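Local coordinates for structural polyprotein, VP1 (Israeli acute paralysis virus, PDB 5CDD) that probably serves as a structural component of the viral capsid, a jelly-roll subunit that assembles with other capsid proteins into pentamers, at residues Thr70-Arg75 and Leu81-Arg86; Tyr94-Thr99 and Leu168-Asn173. One frame throughout, in Å; residues are numbered along the deposited sequence.

Interaction 1. Residues Thr70-Arg75 and Leu81-Arg86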
loop_
_atom_site.group_PDB
_atom_site.type_symbol
_atom_site.label_atom_id
_atom_site.label_comp_id
_atom_site.label_asym_id
_atom_site.label_seq_id
_atom_site.Cartn_x
_atom_site.Cartn_y
_atom_site.Cartn_z
ATOM N N THR A 70 -16.649 -29.855 -37.605
ATOM C CA THR A 70 -17.351 -28.938 -36.716
ATOM C C THR A 70 -17.436 -27.504 -37.234
ATOM O O THR A 70 -18.368 -26.778 -36.891
ATOM C CB THR A 70 -16.711 -28.922 -35.310
ATOM O OG1 THR A 70 -15.398 -28.357 -35.379
ATOM C CG2 THR A 70 -16.617 -30.337 -34.758
ATOM N N ASP A 71 -16.473 -27.090 -38.054
ATOM C CA ASP A 71 -16.491 -25.732 -38.595
ATOM C C ASP A 71 -17.633 -25.540 -39.580
ATOM O O ASP A 71 -18.113 -24.423 -39.774
ATOM C CB ASP A 71 -15.183 -25.401 -39.318
ATOM C CG ASP A 71 -14.062 -25.037 -38.370
ATOM O OD1 ASP A 71 -14.329 -24.342 -37.367
ATOM O OD2 ASP A 71 -12.909 -25.432 -38.643
ATOM N N ALA A 72 -18.059 -26.629 -40.205
ATOM C CA ALA A 72 -19.128 -26.566 -41.189
ATOM C C ALA A 72 -20.523 -26.696 -40.585
ATOM O O ALA A 72 -21.477 -26.105 -41.087
ATOM C CB ALA A 72 -18.917 -27.643 -42.240
ATOM N N GLN A 73 -20.633 -27.466 -39.506
ATOM C CA GLN A 73 -21.916 -27.698 -38.849
ATOM C C GLN A 73 -22.608 -26.434 -38.358
ATOM O O GLN A 73 -23.811 -26.263 -38.553
ATOM C CB GLN A 73 -21.739 -28.661 -37.678
ATOM C CG GLN A 73 -21.043 -29.950 -38.057
ATOM C CD GLN A 73 -21.104 -30.980 -36.953
ATOM O OE1 GLN A 73 -20.796 -30.686 -35.797
ATOM N NE2 GLN A 73 -21.497 -32.201 -37.305
ATOM N N GLY A 74 -21.849 -25.556 -37.713
ATOM C CA GLY A 74 -22.425 -24.323 -37.208
ATOM C C GLY A 74 -23.089 -24.503 -35.857
ATOM O O GLY A 74 -24.027 -23.778 -35.523
ATOM N N ARG A 75 -22.603 -25.466 -35.078
ATOM C CA ARG A 75 -23.159 -25.730 -33.756
ATOM C C ARG A 75 -22.647 -24.737 -32.714
ATOM O O ARG A 75 -23.442 -24.112 -32.012
ATOM C CB ARG A 75 -22.829 -27.156 -33.303
ATOM C CG ARG A 75 -23.411 -27.499 -31.939
ATOM C CD ARG A 75 -22.910 -28.831 -31.409
ATOM N NE ARG A 75 -23.337 -29.047 -30.028
ATOM C CZ ARG A 75 -22.943 -30.065 -29.267
ATOM N NH1 ARG A 75 -22.106 -30.974 -29.749
ATOM N NH2 ARG A 75 -23.380 -30.169 -28.019
ATOM N N LEU A 81 -20.833 -18.252 -36.152
ATOM C CA LEU A 81 -20.497 -16.878 -36.511
ATOM C C LEU A 81 -19.555 -16.756 -37.709
ATOM O O LEU A 81 -19.555 -15.734 -38.398
ATOM C CB LEU A 81 -19.881 -16.158 -35.306
ATOM C CG LEU A 81 -20.788 -15.934 -34.090
ATOM C CD1 LEU A 81 -19.971 -15.372 -32.937
ATOM C CD2 LEU A 81 -21.917 -14.984 -34.456
ATOM N N SER A 82 -18.760 -17.791 -37.964
ATOM C CA SER A 82 -17.817 -17.753 -39.077
ATOM C C SER A 82 -18.526 -17.596 -40.419
ATOM O O SER A 82 -17.952 -17.075 -41.376
ATOM C CB SER A 82 -16.959 -19.023 -39.101
ATOM O OG SER A 82 -17.700 -20.141 -39.556
ATOM N N TYR A 83 -19.775 -18.044 -40.481
ATOM C CA TYR A 83 -20.560 -17.966 -41.708
ATOM C C TYR A 83 -20.984 -16.551 -42.096
ATOM O O TYR A 83 -21.452 -16.330 -43.213
ATOM C CB TYR A 83 -21.791 -18.865 -41.590
ATOM C CG TYR A 83 -21.532 -20.308 -41.966
ATOM C CD1 TYR A 83 -21.363 -20.679 -43.299
ATOM C CD2 TYR A 83 -21.464 -21.304 -40.992
ATOM C CE1 TYR A 83 -21.136 -22.007 -43.657
ATOM C CE2 TYR A 83 -21.235 -22.639 -41.339
ATOM C CZ TYR A 83 -21.074 -22.983 -42.674
ATOM O OH TYR A 83 -20.864 -24.298 -43.031
ATOM N N LEU A 84 -20.816 -15.599 -41.183
ATOM C CA LEU A 84 -21.182 -14.208 -41.448
ATOM C C LEU A 84 -19.999 -13.376 -41.939
ATOM O O LEU A 84 -20.168 -12.220 -42.327
ATOM C CB LEU A 84 -21.748 -13.555 -40.184
ATOM C CG LEU A 84 -23.056 -14.085 -39.601
ATOM C CD1 LEU A 84 -23.373 -13.347 -38.309
ATOM C CD2 LEU A 84 -24.179 -13.899 -40.606
ATOM N N TYR A 85 -18.807 -13.964 -41.923
ATOM C CA TYR A 85 -17.595 -13.264 -42.342
ATOM C C TYR A 85 -16.785 -14.085 -43.339
ATOM O O TYR A 85 -17.097 -15.248 -43.590
ATOM C CB TYR A 85 -16.749 -12.953 -41.109
ATOM C CG TYR A 85 -17.510 -12.173 -40.061
ATOM C CD1 TYR A 85 -17.637 -10.786 -40.151
ATOM C CD2 TYR A 85 -18.148 -12.825 -39.006
ATOM C CE1 TYR A 85 -18.381 -10.068 -39.219
ATOM C CE2 TYR A 85 -18.898 -12.116 -38.068
ATOM C CZ TYR A 85 -19.010 -10.740 -38.183
ATOM O OH TYR A 85 -19.761 -10.035 -37.272
ATOM N N ARG A 86 -15.739 -13.480 -43.899
ATOM C CA ARG A 86 -14.900 -14.170 -44.876
ATOM C C ARG A 86 -13.487 -14.479 -44.384
ATOM O O ARG A 86 -12.854 -15.419 -44.861
ATOM C CB ARG A 86 -14.804 -13.351 -46.165
ATOM C CG ARG A 86 -14.021 -14.044 -47.277
ATOM C CD ARG A 86 -14.747 -15.293 -47.758
ATOM N NE ARG A 86 -15.965 -14.966 -48.496
ATOM C CZ ARG A 86 -16.975 -15.808 -48.689
ATOM N NH1 ARG A 86 -16.922 -17.037 -48.195
ATOM N NH2 ARG A 86 -18.039 -15.423 -49.380
#
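Y83 directs its phenol at the last turn of helix 64-73, where its hydroxyl donates a hydrogen bond to the carbonyl of A72. The OH lies 2.7 Å from A72 O, in the carbonyl plane on a lone pair, with a C=O...donor angle of 116°. The ring itself is turned so that A72 O sits at its edge, near the ring plane and beside CE2 and CZ. D71 O approaches Y83 CE2 obliquely, at 3.9 Å. The A72 methyl, though directed away from residues 81-86, has its CB within 4.0 Å of Y83 OH. A type I turn from S82 to Y85 carries the tyrosine, and chi1 of -85° swings the ring from that turn across to the neighbouring helix. G74, with a positive phi of 84°, is the first residue to leave helical geometry. S79 OG also donates to D71 O, and the D71 carboxylate forms a salt bridge with R182. The Y83 ring takes part in a cation-pi contact with R106 of a neighbouring Structural polyprotein chain. The contact thus joins the end of helix 64-73 to the turn that follows helix 77-82, through one buried polar bond rather than a broad apolar surface. A carbonyl at the negative end of a helix would probably be a strong acceptor, suiting a phenolic donor there.

Interaction 2. Residues Tyr94-Thr99 and Leu168-Asn173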
loop_
_atom_site.group_PDB
_atom_site.type_symbol
_atom_site.label_atom_id
_atom_site.label_comp_id
_atom_site.label_asym_id
_atom_site.label_seq_id
_atom_site.Cartn_x
_atom_site.Cartn_y
_atom_site.Cartn_z
ATOM N N TYR A 94 -8.479 -24.614 -26.814
ATOM C CA TYR A 94 -9.212 -25.873 -26.747
ATOM C C TYR A 94 -9.177 -26.459 -25.342
ATOM O O TYR A 94 -8.201 -26.291 -24.611
ATOM C CB TYR A 94 -8.620 -26.908 -27.712
ATOM C CG TYR A 94 -8.617 -26.506 -29.168
ATOM C CD1 TYR A 94 -7.574 -25.750 -29.701
ATOM C CD2 TYR A 94 -9.652 -26.892 -30.017
ATOM C CE1 TYR A 94 -7.562 -25.388 -31.051
ATOM C CE2 TYR A 94 -9.653 -26.536 -31.364
ATOM C CZ TYR A 94 -8.605 -25.786 -31.875
ATOM O OH TYR A 94 -8.602 -25.435 -33.208
ATOM N N LYS A 95 -10.251 -27.142 -24.968
ATOM C CA LYS A 95 -10.335 -27.794 -23.669
ATOM C C LYS A 95 -10.868 -29.199 -23.897
ATOM O O LYS A 95 -11.933 -29.380 -24.493
ATOM C CB LYS A 95 -11.267 -27.035 -22.719
ATOM C CG LYS A 95 -10.799 -25.638 -22.362
ATOM C CD LYS A 95 -11.526 -25.110 -21.133
ATOM C CE LYS A 95 -11.255 -23.627 -20.926
ATOM N NZ LYS A 95 -9.798 -23.309 -20.935
ATOM N N PHE A 96 -10.119 -30.194 -23.439
ATOM C CA PHE A 96 -10.533 -31.579 -23.598
ATOM C C PHE A 96 -10.885 -32.179 -22.247
ATOM O O PHE A 96 -10.008 -32.410 -21.414
ATOM C CB PHE A 96 -9.417 -32.398 -24.255
ATOM C CG PHE A 96 -8.902 -31.807 -25.537
ATOM C CD1 PHE A 96 -7.972 -30.771 -25.518
ATOM C CD2 PHE A 96 -9.361 -32.274 -26.766
ATOM C CE1 PHE A 96 -7.502 -30.205 -26.706
ATOM C CE2 PHE A 96 -8.900 -31.716 -27.961
ATOM C CZ PHE A 96 -7.967 -30.679 -27.931
ATOM N N PHE A 97 -12.174 -32.418 -22.027
ATOM C CA PHE A 97 -12.632 -33.006 -20.777
ATOM C C PHE A 97 -12.644 -34.521 -20.930
ATOM O O PHE A 97 -13.504 -35.083 -21.605
ATOM C CB PHE A 97 -14.036 -32.511 -20.427
ATOM C CG PHE A 97 -14.146 -31.017 -20.322
ATOM C CD1 PHE A 97 -14.193 -30.226 -21.465
ATOM C CD2 PHE A 97 -14.203 -30.398 -19.077
ATOM C CE1 PHE A 97 -14.297 -28.838 -21.372
ATOM C CE2 PHE A 97 -14.306 -29.012 -18.973
ATOM C CZ PHE A 97 -14.354 -28.230 -20.122
ATOM N N ASN A 98 -11.674 -35.173 -20.303
ATOM C CA ASN A 98 -11.547 -36.621 -20.365
ATOM C C ASN A 98 -12.784 -37.352 -19.851
ATOM O O ASN A 98 -13.353 -36.984 -18.825
ATOM C CB ASN A 98 -10.326 -37.060 -19.556
ATOM C CG ASN A 98 -10.210 -38.562 -19.447
ATOM O OD1 ASN A 98 -10.029 -39.258 -20.448
ATOM N ND2 ASN A 98 -10.319 -39.076 -18.225
ATOM N N THR A 99 -13.194 -38.388 -20.577
ATOM C CA THR A 99 -14.347 -39.197 -20.190
ATOM C C THR A 99 -13.961 -40.664 -20.333
ATOM O O THR A 99 -14.810 -41.554 -20.292
ATOM C CB THR A 99 -15.581 -38.914 -21.080
ATOM O OG1 THR A 99 -15.314 -39.323 -22.428
ATOM C CG2 THR A 99 -15.918 -37.432 -21.061
ATOM N N LEU A 168 -3.195 -27.120 -34.016
ATOM C CA LEU A 168 -2.918 -28.006 -32.894
ATOM C C LEU A 168 -2.857 -29.479 -33.300
ATOM O O LEU A 168 -3.523 -29.910 -34.245
ATOM C CB LEU A 168 -3.991 -27.831 -31.816
ATOM C CG LEU A 168 -3.810 -28.639 -30.531
ATOM C CD1 LEU A 168 -2.718 -27.995 -29.696
ATOM C CD2 LEU A 168 -5.112 -28.683 -29.753
ATOM N N MET A 169 -2.043 -30.243 -32.580
ATOM C CA MET A 169 -1.913 -31.672 -32.820
ATOM C C MET A 169 -2.090 -32.381 -31.482
ATOM O O MET A 169 -1.380 -32.100 -30.521
ATOM C CB MET A 169 -0.549 -32.006 -33.415
ATOM C CG MET A 169 -0.382 -33.484 -33.704
ATOM S SD MET A 169 1.068 -33.838 -34.687
ATOM C CE MET A 169 2.353 -33.827 -33.428
ATOM N N TYR A 170 -3.042 -33.305 -31.435
ATOM C CA TYR A 170 -3.364 -34.039 -30.218
ATOM C C TYR A 170 -2.664 -35.393 -30.126
ATOM O O TYR A 170 -2.373 -36.022 -31.140
ATOM C CB TYR A 170 -4.874 -34.243 -30.159
ATOM C CG TYR A 170 -5.419 -34.488 -28.781
ATOM C CD1 TYR A 170 -5.442 -33.468 -27.835
ATOM C CD2 TYR A 170 -5.933 -35.734 -28.426
ATOM C CE1 TYR A 170 -5.968 -33.678 -26.566
ATOM C CE2 TYR A 170 -6.460 -35.958 -27.161
ATOM C CZ TYR A 170 -6.476 -34.925 -26.235
ATOM O OH TYR A 170 -6.999 -35.133 -24.979
ATOM N N PHE A 171 -2.403 -35.844 -28.903
ATOM C CA PHE A 171 -1.753 -37.129 -28.697
ATOM C C PHE A 171 -1.970 -37.691 -27.297
ATOM O O PHE A 171 -2.010 -36.954 -26.318
ATOM C CB PHE A 171 -0.248 -37.025 -28.946
ATOM C CG PHE A 171 0.481 -38.323 -28.737
ATOM C CD1 PHE A 171 0.485 -39.301 -29.726
ATOM C CD2 PHE A 171 1.107 -38.595 -27.524
ATOM C CE1 PHE A 171 1.099 -40.532 -29.512
ATOM C CE2 PHE A 171 1.724 -39.826 -27.299
ATOM C CZ PHE A 171 1.719 -40.796 -28.295
ATOM N N SER A 172 -2.106 -39.009 -27.214
ATOM C CA SER A 172 -2.286 -39.689 -25.935
ATOM C C SER A 172 -1.707 -41.090 -26.067
ATOM O O SER A 172 -1.747 -41.680 -27.144
ATOM C CB SER A 172 -3.773 -39.769 -25.568
ATOM O OG SER A 172 -3.965 -40.375 -24.294
ATOM N N ASN A 173 -1.171 -41.627 -24.978
ATOM C CA ASN A 173 -0.594 -42.962 -25.027
ATOM C C ASN A 173 -1.644 -44.063 -24.917
ATOM O O ASN A 173 -1.366 -45.216 -25.223
ATOM C CB ASN A 173 0.472 -43.128 -23.931
ATOM C CG ASN A 173 -0.096 -42.991 -22.531
ATOM O OD1 ASN A 173 -1.162 -42.419 -22.343
ATOM N ND2 ASN A 173 0.628 -43.498 -21.541
#
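Y170 sets CE1 of its ring over one face of F96, above the centre of the phenylalanine ring and 3.5 Å from its plane. The two planes are inclined at 32° and the centroids lie 4.3 Å apart, an oblique pairing that brings Y170 OH alongside F96 CB at 3.7 Å. The F96 and Y170 side chains pass each other in opposite directions from the facing strands; with F96 CG anti to the carbonyl carbon (chi1 -53°), the phenylalanine ring lies alongside the tyrosine. L168 meets the same phenylalanine differently, placing CD2 at the ring's edge, 3.9 Å from F96 CZ. That methyl, L168 CD2, also touches Y94 CD1 at 3.8 Å, so one leucine branch bridges two aromatic residues. Strands 94-98 and 168-172 run nearly parallel, 11.0 Å apart at closest approach, a spacing that belongs to facing sheets and not to hydrogen-bonded neighbours. Around them, V180 packs on F96, the W53 ring meets that of Y170, and Y170 OH has a weak hydrogen bond with Q178 NE2. This is the interior of the jelly-roll sandwich typical of picorna-like capsid proteins. No hydrogen bond crosses between the segments; packing and the exclusion of water are probably what join the sheets here.

In the fold
Following the chain from the N terminus, interaction 1 comes first: after helix 64-73 ends, five residues, mostly the start of helix 77-82, separate the two segments, and the turn at Y83 comes back against the helix, closing a short local loop. Strand 87-98 follows directly and brings in the first half of interaction 2, which closes much later, after 68 residues that include strands 110-116 and 140-145. The two loops are in series, neither nested nor crossed. Their centres lie about 22 Å apart and their nearest atoms about 7 Å, without touching. Interaction 1 ties together the helical region leading into strand 87-98; interaction 2 joins the sheet containing that strand to the opposing one, where strand 166-172 pairs with 61-62 and 110-116.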